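Local coordinates for protein HAD hydrolase, family IA, variant 3 (Entamoeba histolytica, PDB 6W04) that probably acts as a magnesium-dependent hydrolase of the haloacid dehalogenase (HAD) superfamily, its exact substrate not being established, at residues N194-I199 against N203-T208; S111-G114 against F119-K122. All coordinates share one frame; numbering follows the deposited sequence.

Contact 1 (N194-I199 against N203-T208); sequences NELLQI and NLAIHT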
ATOM      1  N   ASN A 194       4.295  14.847  10.474  1.00 42.42           N
ATOM      2  CA  ASN A 194       4.524  14.813  11.920  1.00 47.82           C
ATOM      3  C   ASN A 194       3.818  13.633  12.574  1.00 50.82           C
ATOM      4  O   ASN A 194       4.307  13.091  13.575  1.00 43.40           O
ATOM      5  CB  ASN A 194       4.041  16.108  12.567  1.00 52.39           C
ATOM      6  CG  ASN A 194       4.895  17.298  12.197  1.00 72.28           C
ATOM      7  OD1 ASN A 194       6.032  17.146  11.740  1.00 74.76           O
ATOM      8  ND2 ASN A 194       4.352  18.497  12.392  1.00 77.19           N
ATOM      9  N   GLU A 195       2.656  13.248  12.055  1.00 43.55           N
ATOM     10  CA  GLU A 195       1.965  12.101  12.626  1.00 49.63           C
ATOM     11  C   GLU A 195       2.740  10.819  12.354  1.00 43.32           C
ATOM     12  O   GLU A 195       2.856   9.963  13.234  1.00 46.32           O
ATOM     13  CB  GLU A 195       0.535  12.023  12.083  1.00 37.96           C
ATOM     14  CG  GLU A 195      -0.388  13.134  12.638  1.00 44.21           C
ATOM     15  CD  GLU A 195      -1.735  13.176  11.929  1.00 51.61           C
ATOM     16  OE1 GLU A 195      -1.837  12.643  10.802  1.00 46.11           O
ATOM     17  OE2 GLU A 195      -2.697  13.732  12.496  1.00 57.88           O
ATOM     18  N   LEU A 196       3.313  10.692  11.156  1.00 35.35           N
ATOM     19  CA  LEU A 196       4.125   9.516  10.852  1.00 36.00           C
ATOM     20  C   LEU A 196       5.393   9.487  11.695  1.00 41.21           C
ATOM     21  O   LEU A 196       5.841   8.407  12.088  1.00 36.89           O
ATOM     22  CB  LEU A 196       4.469   9.479   9.360  1.00 34.78           C
ATOM     23  CG  LEU A 196       3.299   9.162   8.414  1.00 35.13           C
ATOM     24  CD1 LEU A 196       3.504   9.791   7.021  1.00 37.47           C
ATOM     25  CD2 LEU A 196       3.098   7.644   8.292  1.00 34.28           C
ATOM     26  N   LEU A 197       5.973  10.655  11.996  1.00 39.52           N
ATOM     27  CA  LEU A 197       7.179  10.705  12.816  1.00 42.56           C
ATOM     28  C   LEU A 197       6.909  10.315  14.262  1.00 45.13           C
ATOM     29  O   LEU A 197       7.837   9.888  14.955  1.00 51.68           O
ATOM     30  CB  LEU A 197       7.818  12.109  12.755  1.00 42.29           C
ATOM     31  CG  LEU A 197       8.408  12.511  11.389  1.00 51.73           C
ATOM     32  CD1 LEU A 197       8.926  13.949  11.394  1.00 52.92           C
ATOM     33  CD2 LEU A 197       9.510  11.556  10.948  1.00 48.28           C
ATOM     34  N   GLN A 198       5.665  10.450  14.730  1.00 40.75           N
ATOM     35  CA  GLN A 198       5.355  10.082  16.103  0.52 44.37           C
ATOM     36  C   GLN A 198       5.346   8.572  16.320  1.00 48.80           C
ATOM     37  O   GLN A 198       5.232   8.139  17.471  1.00 52.20           O
ATOM     38  CB  GLN A 198       4.007  10.681  16.514  0.52 46.49           C
ATOM     39  CG  GLN A 198       4.002  12.208  16.673  0.52 50.78           C
ATOM     40  CD  GLN A 198       4.181  12.657  18.117  0.52 56.16           C
ATOM     41  OE1 GLN A 198       3.231  12.672  18.901  0.52 65.50           O
ATOM     42  NE2 GLN A 198       5.400  13.028  18.471  0.52 60.29           N
ATOM     43  N   ILE A 199       5.482   7.770  15.258  1.00 42.77           N
ATOM     44  CA  ILE A 199       5.556   6.310  15.370  1.00 41.00           C
ATOM     45  C   ILE A 199       6.985   5.894  15.698  1.00 45.78           C
ATOM     46  O   ILE A 199       7.932   6.301  15.015  1.00 44.78           O
ATOM     47  CB  ILE A 199       5.096   5.638  14.067  1.00 38.12           C
ATOM     48  CG1 ILE A 199       3.626   5.912  13.791  1.00 38.22           C
ATOM     49  CG2 ILE A 199       5.354   4.133  14.111  1.00 33.16           C
ATOM     50  CD1 ILE A 199       3.230   5.491  12.373  1.00 33.49           C
ATOM     51  N   ASN A 203      11.529   7.423  11.250  1.00 50.00           N
ATOM     52  CA  ASN A 203      12.371   8.579  11.520  1.00 54.41           C
ATOM     53  C   ASN A 203      12.493   9.507  10.327  1.00 55.96           C
ATOM     54  O   ASN A 203      13.261  10.470  10.380  1.00 56.64           O
ATOM     55  CB  ASN A 203      13.742   8.115  11.996  1.00 52.99           C
ATOM     56  CG  ASN A 203      13.643   7.341  13.282  1.00 50.59           C
ATOM     57  OD1 ASN A 203      13.229   7.882  14.301  1.00 48.80           O
ATOM     58  ND2 ASN A 203      13.987   6.065  13.238  1.00 46.98           N
ATOM     59  N   LEU A 204      11.742   9.251   9.269  1.00 51.02           N
ATOM     60  CA  LEU A 204      11.694  10.136   8.119  1.00 54.67           C
ATOM     61  C   LEU A 204      10.339   9.934   7.461  1.00 47.04           C
ATOM     62  O   LEU A 204       9.882   8.800   7.325  1.00 39.32           O
ATOM     63  CB  LEU A 204      12.826   9.837   7.127  1.00 52.45           C
ATOM     64  CG  LEU A 204      13.036  10.876   6.024  1.00 53.68           C
ATOM     65  CD1 LEU A 204      13.713  12.114   6.579  1.00 59.03           C
ATOM     66  CD2 LEU A 204      13.861  10.285   4.900  1.00 60.87           C
ATOM     67  N   ALA A 205       9.682  11.029   7.099  1.00 38.87           N
ATOM     68  CA  ALA A 205       8.440  10.940   6.346  1.00 42.45           C
ATOM     69  C   ALA A 205       8.441  12.071   5.330  1.00 40.52           C
ATOM     70  O   ALA A 205       9.045  13.120   5.564  1.00 44.55           O
ATOM     71  CB  ALA A 205       7.212  11.002   7.273  1.00 38.75           C
ATOM     72  N   ILE A 206       7.808  11.837   4.178  1.00 37.46           N
ATOM     73  CA  ILE A 206       7.818  12.803   3.087  1.00 46.22           C
ATOM     74  C   ILE A 206       6.435  12.882   2.459  1.00 45.17           C
ATOM     75  O   ILE A 206       5.593  11.990   2.623  1.00 41.74           O
ATOM     76  CB  ILE A 206       8.861  12.460   2.001  1.00 45.05           C
ATOM     77  CG1 ILE A 206       8.546  11.085   1.401  1.00 42.63           C
ATOM     78  CG2 ILE A 206      10.271  12.542   2.579  1.00 46.34           C
ATOM     79  CD1 ILE A 206       9.521  10.608   0.341  1.00 53.74           C
ATOM     80  N   HIS A 207       6.222  13.966   1.704  1.00 45.26           N
ATOM     81  CA  HIS A 207       4.948  14.147   1.011  1.00 43.54           C
ATOM     82  C   HIS A 207       4.939  13.430  -0.329  1.00 41.50           C
ATOM     83  O   HIS A 207       3.951  12.773  -0.676  1.00 48.55           O
ATOM     84  CB  HIS A 207       4.643  15.635   0.828  1.00 50.92           C
ATOM     85  CG  HIS A 207       4.394  16.356   2.114  1.00 54.72           C
ATOM     86  ND1 HIS A 207       5.323  17.198   2.691  1.00 62.03           N
ATOM     87  CD2 HIS A 207       3.326  16.347   2.949  1.00 54.83           C
ATOM     88  CE1 HIS A 207       4.835  17.680   3.823  1.00 57.32           C
ATOM     89  NE2 HIS A 207       3.626  17.181   4.001  1.00 57.49           N
ATOM     90  N   THR A 208       6.024  13.553  -1.099  1.00 42.98           N
ATOM     91  CA  THR A 208       6.154  12.910  -2.405  1.00 45.04           C
ATOM     92  C   THR A 208       7.583  12.405  -2.585  1.00 48.86           C
ATOM     93  O   THR A 208       8.486  12.740  -1.813  1.00 44.57           O
ATOM     94  CB  THR A 208       5.821  13.860  -3.559  1.00 49.92           C
ATOM     95  OG1 THR A 208       6.955  14.694  -3.817  1.00 47.33           O
ATOM     96  CG2 THR A 208       4.620  14.728  -3.236  1.00 48.19           C
TER

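Contact 2 (S111-G114 against F119-K122); sequences SDWG and FIQK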
ATOM      1  N   SER A 111      -3.191  -5.702  -1.883  1.00 29.72           N
ATOM      2  CA  SER A 111      -4.250  -5.911  -2.864  1.00 31.20           C
ATOM      3  C   SER A 111      -4.229  -7.344  -3.381  1.00 28.49           C
ATOM      4  O   SER A 111      -3.167  -7.961  -3.497  1.00 29.88           O
ATOM      5  CB  SER A 111      -4.083  -4.939  -4.042  1.00 29.44           C
ATOM      6  OG  SER A 111      -4.334  -3.588  -3.643  1.00 40.85           O
ATOM      7  N   ASP A 112      -5.415  -7.873  -3.693  1.00 28.03           N
ATOM      8  CA  ASP A 112      -5.527  -9.155  -4.383  0.58 30.73           C
ATOM      9  C   ASP A 112      -5.125  -9.010  -5.851  1.00 30.07           C
ATOM     10  O   ASP A 112      -4.909  -7.912  -6.358  1.00 25.89           O
ATOM     11  CB  ASP A 112      -6.951  -9.716  -4.275  0.58 33.44           C
ATOM     12  CG  ASP A 112      -8.018  -8.879  -5.013  0.58 41.54           C
ATOM     13  OD1 ASP A 112      -7.741  -7.863  -5.706  0.58 36.07           O
ATOM     14  OD2 ASP A 112      -9.198  -9.267  -4.884  0.58 48.15           O
ATOM     15  N   TRP A 113      -5.050 -10.146  -6.554  1.00 32.28           N
ATOM     16  CA  TRP A 113      -4.620 -10.099  -7.955  1.00 29.27           C
ATOM     17  C   TRP A 113      -5.560  -9.250  -8.814  1.00 28.93           C
ATOM     18  O   TRP A 113      -5.109  -8.538  -9.725  1.00 29.97           O
ATOM     19  CB  TRP A 113      -4.531 -11.507  -8.547  1.00 32.81           C
ATOM     20  CG  TRP A 113      -4.333 -11.397 -10.024  1.00 33.93           C
ATOM     21  CD1 TRP A 113      -5.270 -11.592 -11.008  1.00 35.52           C
ATOM     22  CD2 TRP A 113      -3.127 -10.984 -10.690  1.00 32.17           C
ATOM     23  NE1 TRP A 113      -4.704 -11.360 -12.247  1.00 32.24           N
ATOM     24  CE2 TRP A 113      -3.389 -10.994 -12.076  1.00 30.72           C
ATOM     25  CE3 TRP A 113      -1.844 -10.635 -10.245  1.00 31.21           C
ATOM     26  CZ2 TRP A 113      -2.428 -10.625 -13.017  1.00 34.52           C
ATOM     27  CZ3 TRP A 113      -0.873 -10.282 -11.189  1.00 34.54           C
ATOM     28  CH2 TRP A 113      -1.181 -10.275 -12.561  1.00 32.93           C
ATOM     29  N   GLY A 114      -6.873  -9.342  -8.576  1.00 28.48           N
ATOM     30  CA  GLY A 114      -7.813  -8.519  -9.336  1.00 32.10           C
ATOM     31  C   GLY A 114      -7.382  -7.066  -9.436  1.00 34.19           C
ATOM     32  O   GLY A 114      -7.349  -6.475 -10.526  1.00 24.14           O
ATOM     33  N   PHE A 119      -3.709  -2.304 -11.717  1.00 25.57           N
ATOM     34  CA  PHE A 119      -2.529  -1.467 -11.488  1.00 29.44           C
ATOM     35  C   PHE A 119      -1.521  -1.610 -12.621  1.00 28.81           C
ATOM     36  O   PHE A 119      -1.023  -0.606 -13.148  1.00 28.87           O
ATOM     37  CB  PHE A 119      -1.839  -1.827 -10.168  1.00 25.80           C
ATOM     38  CG  PHE A 119      -2.703  -1.720  -8.954  1.00 30.85           C
ATOM     39  CD1 PHE A 119      -3.833  -0.919  -8.933  1.00 23.27           C
ATOM     40  CD2 PHE A 119      -2.347  -2.411  -7.797  1.00 25.77           C
ATOM     41  CE1 PHE A 119      -4.614  -0.850  -7.778  1.00 26.67           C
ATOM     42  CE2 PHE A 119      -3.111  -2.340  -6.653  1.00 30.82           C
ATOM     43  CZ  PHE A 119      -4.243  -1.554  -6.636  1.00 28.61           C
ATOM     44  N   ILE A 120      -1.182  -2.857 -12.983  1.00 28.59           N
ATOM     45  CA  ILE A 120      -0.217  -3.107 -14.056  1.00 28.04           C
ATOM     46  C   ILE A 120      -0.730  -2.544 -15.370  1.00 32.72           C
ATOM     47  O   ILE A 120      -0.006  -1.868 -16.104  1.00 29.32           O
ATOM     48  CB  ILE A 120       0.077  -4.616 -14.178  1.00 30.57           C
ATOM     49  CG1 ILE A 120       0.746  -5.125 -12.893  1.00 31.81           C
ATOM     50  CG2 ILE A 120       0.935  -4.906 -15.413  1.00 31.97           C
ATOM     51  CD1 ILE A 120       0.763  -6.656 -12.762  1.00 36.49           C
ATOM     52  N   GLN A 121      -1.994  -2.829 -15.687  1.00 30.23           N
ATOM     53  CA  GLN A 121      -2.601  -2.354 -16.920  1.00 31.11           C
ATOM     54  C   GLN A 121      -2.587  -0.827 -16.994  1.00 33.11           C
ATOM     55  O   GLN A 121      -2.141  -0.238 -17.987  1.00 30.86           O
ATOM     56  CB  GLN A 121      -4.034  -2.894 -16.986  1.00 32.11           C
ATOM     57  CG  GLN A 121      -4.577  -3.291 -18.332  1.00 54.48           C
ATOM     58  CD  GLN A 121      -5.789  -4.233 -18.202  1.00 62.92           C
ATOM     59  OE1 GLN A 121      -6.192  -4.870 -19.174  1.00 70.25           O
ATOM     60  NE2 GLN A 121      -6.363  -4.325 -16.988  1.00 50.98           N
ATOM     61  N   LYS A 122      -3.073  -0.168 -15.942  1.00 26.63           N
ATOM     62  CA  LYS A 122      -3.272   1.283 -15.986  1.00 26.43           C
ATOM     63  C   LYS A 122      -1.943   2.030 -15.911  1.00 29.04           C
ATOM     64  O   LYS A 122      -1.759   3.050 -16.579  1.00 28.64           O
ATOM     65  CB  LYS A 122      -4.194   1.720 -14.828  1.00 25.90           C
ATOM     66  CG  LYS A 122      -4.438   3.237 -14.773  1.00 28.93           C
ATOM     67  CD  LYS A 122      -5.427   3.626 -13.654  1.00 26.28           C
ATOM     68  CE  LYS A 122      -5.733   5.149 -13.716  1.00 25.78           C
ATOM     69  NZ  LYS A 122      -6.506   5.517 -14.946  1.00 27.90           N
TER

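Contact 1 (N194-I199 against N203-T208)
L196 and A205 form the tight, buried half of this contact. CB of L196 lies 3.8 Å from CB of A205, and CD1 of L196 reaches the same methyl at 3.9 Å, so the leucine grips it with the root and one branch of its side chain. The small methyl of A205 suits the place: it points at the helix across a spacing of 6.4 Å between CA of L196 and CA of A205. On the solvent side, where L197 and N203 are both exposed, a single methyl carries the touch. CD2 of L197 rests mainly on the N203-L204 peptide, 3.6 Å from N of L204 and 3.7 Å from C of N203, and meets CB of A205 more distantly, at 4.4 Å. CG of L197 stands beside its own backbone N (chi1 -67°), which carries the branch down to the chain although CB itself does not aim at it. CB of N203 points away from the helix. The contact is van der Waals packing, methyl on methyl and methyl on peptide; backbone hydrogen bonds join L204 and I206 to G186, and I206 to A188. Helix 193-197 thus packs on edge strand 205-206 in the beta-alpha-beta unit that begins with strand 183-187, while I199 leans on helix 171-180.

Contact 2 (S111-G114 against F119-K122)
S111 and F119 each carry the first side-chain atom beyond CB beside the backbone N (chi1 -68° for OG of S111, -58° for CG of F119), and these torsions bring the serine hydroxyl to the rim of the phenyl ring. OG of S111 lies near the ring plane, at the edge, 3.5 Å from CE2 of F119 and 3.6 Å from CZ of F119. CB of S111 adds an apolar touch, 3.8 Å from CE2 of F119. An oxygen in this position meets the slightly positive C-H rim of the ring rather than its electron-rich face. The hydroxyl has a stronger partner in N9, whose OD1 it hydrogen-bonds; N9 is a magnesium ligand, so S111 stands in the second shell of the metal site and probably helps to fix the side chain of N9. A small hydroxyl fits this buried place: it bonds to N9 while it abuts the ring edge. S111 lies at the C-terminal end of strand 105-112, the edge of the sheet where the active site of the Rossmann-like HAD fold gathers, probably next to the conserved serine or threonine of motif II. D112 follows as N-cap of helix 113-123, its OD1 accepting a hydrogen bond from N of N115. The helix returns F119 to the strand end, where the ring also stacks with F8 and packs on Y76 and L80 of helix 62-82. Farther out, W113 has CG anti to its backbone N (chi1 170°), and the side chains of W113 and I120 cross at about a right angle. CH2 of W113 comes 4.1 Å from CD1 of I120, a lighter contact, while NE1 of W113 is hydrogen-bonded to OE1 of Q117.

Overall arrangement
Both contacts reach the same parallel sheet but lie on opposite sides of the chain's centre, with contact centres 27 Å apart and nearest atoms about 18 Å apart, so they do not touch. Each joins elements of a beta-alpha-beta unit, contact 2 next to the end strand 135-137 and contact 1 at the other end strand, 205-206. The magnesium site, formed by D7, N9 and D169, relates to both. The side chain of S111 in contact 2 is about 8 Å from the metal ion and about 3 Å from the side chain of N9. In contact 1 the side chain of L196 is about 10 Å from the ion and about 6 Å from the side chain of D169, near the site but too far to coordinate the ion.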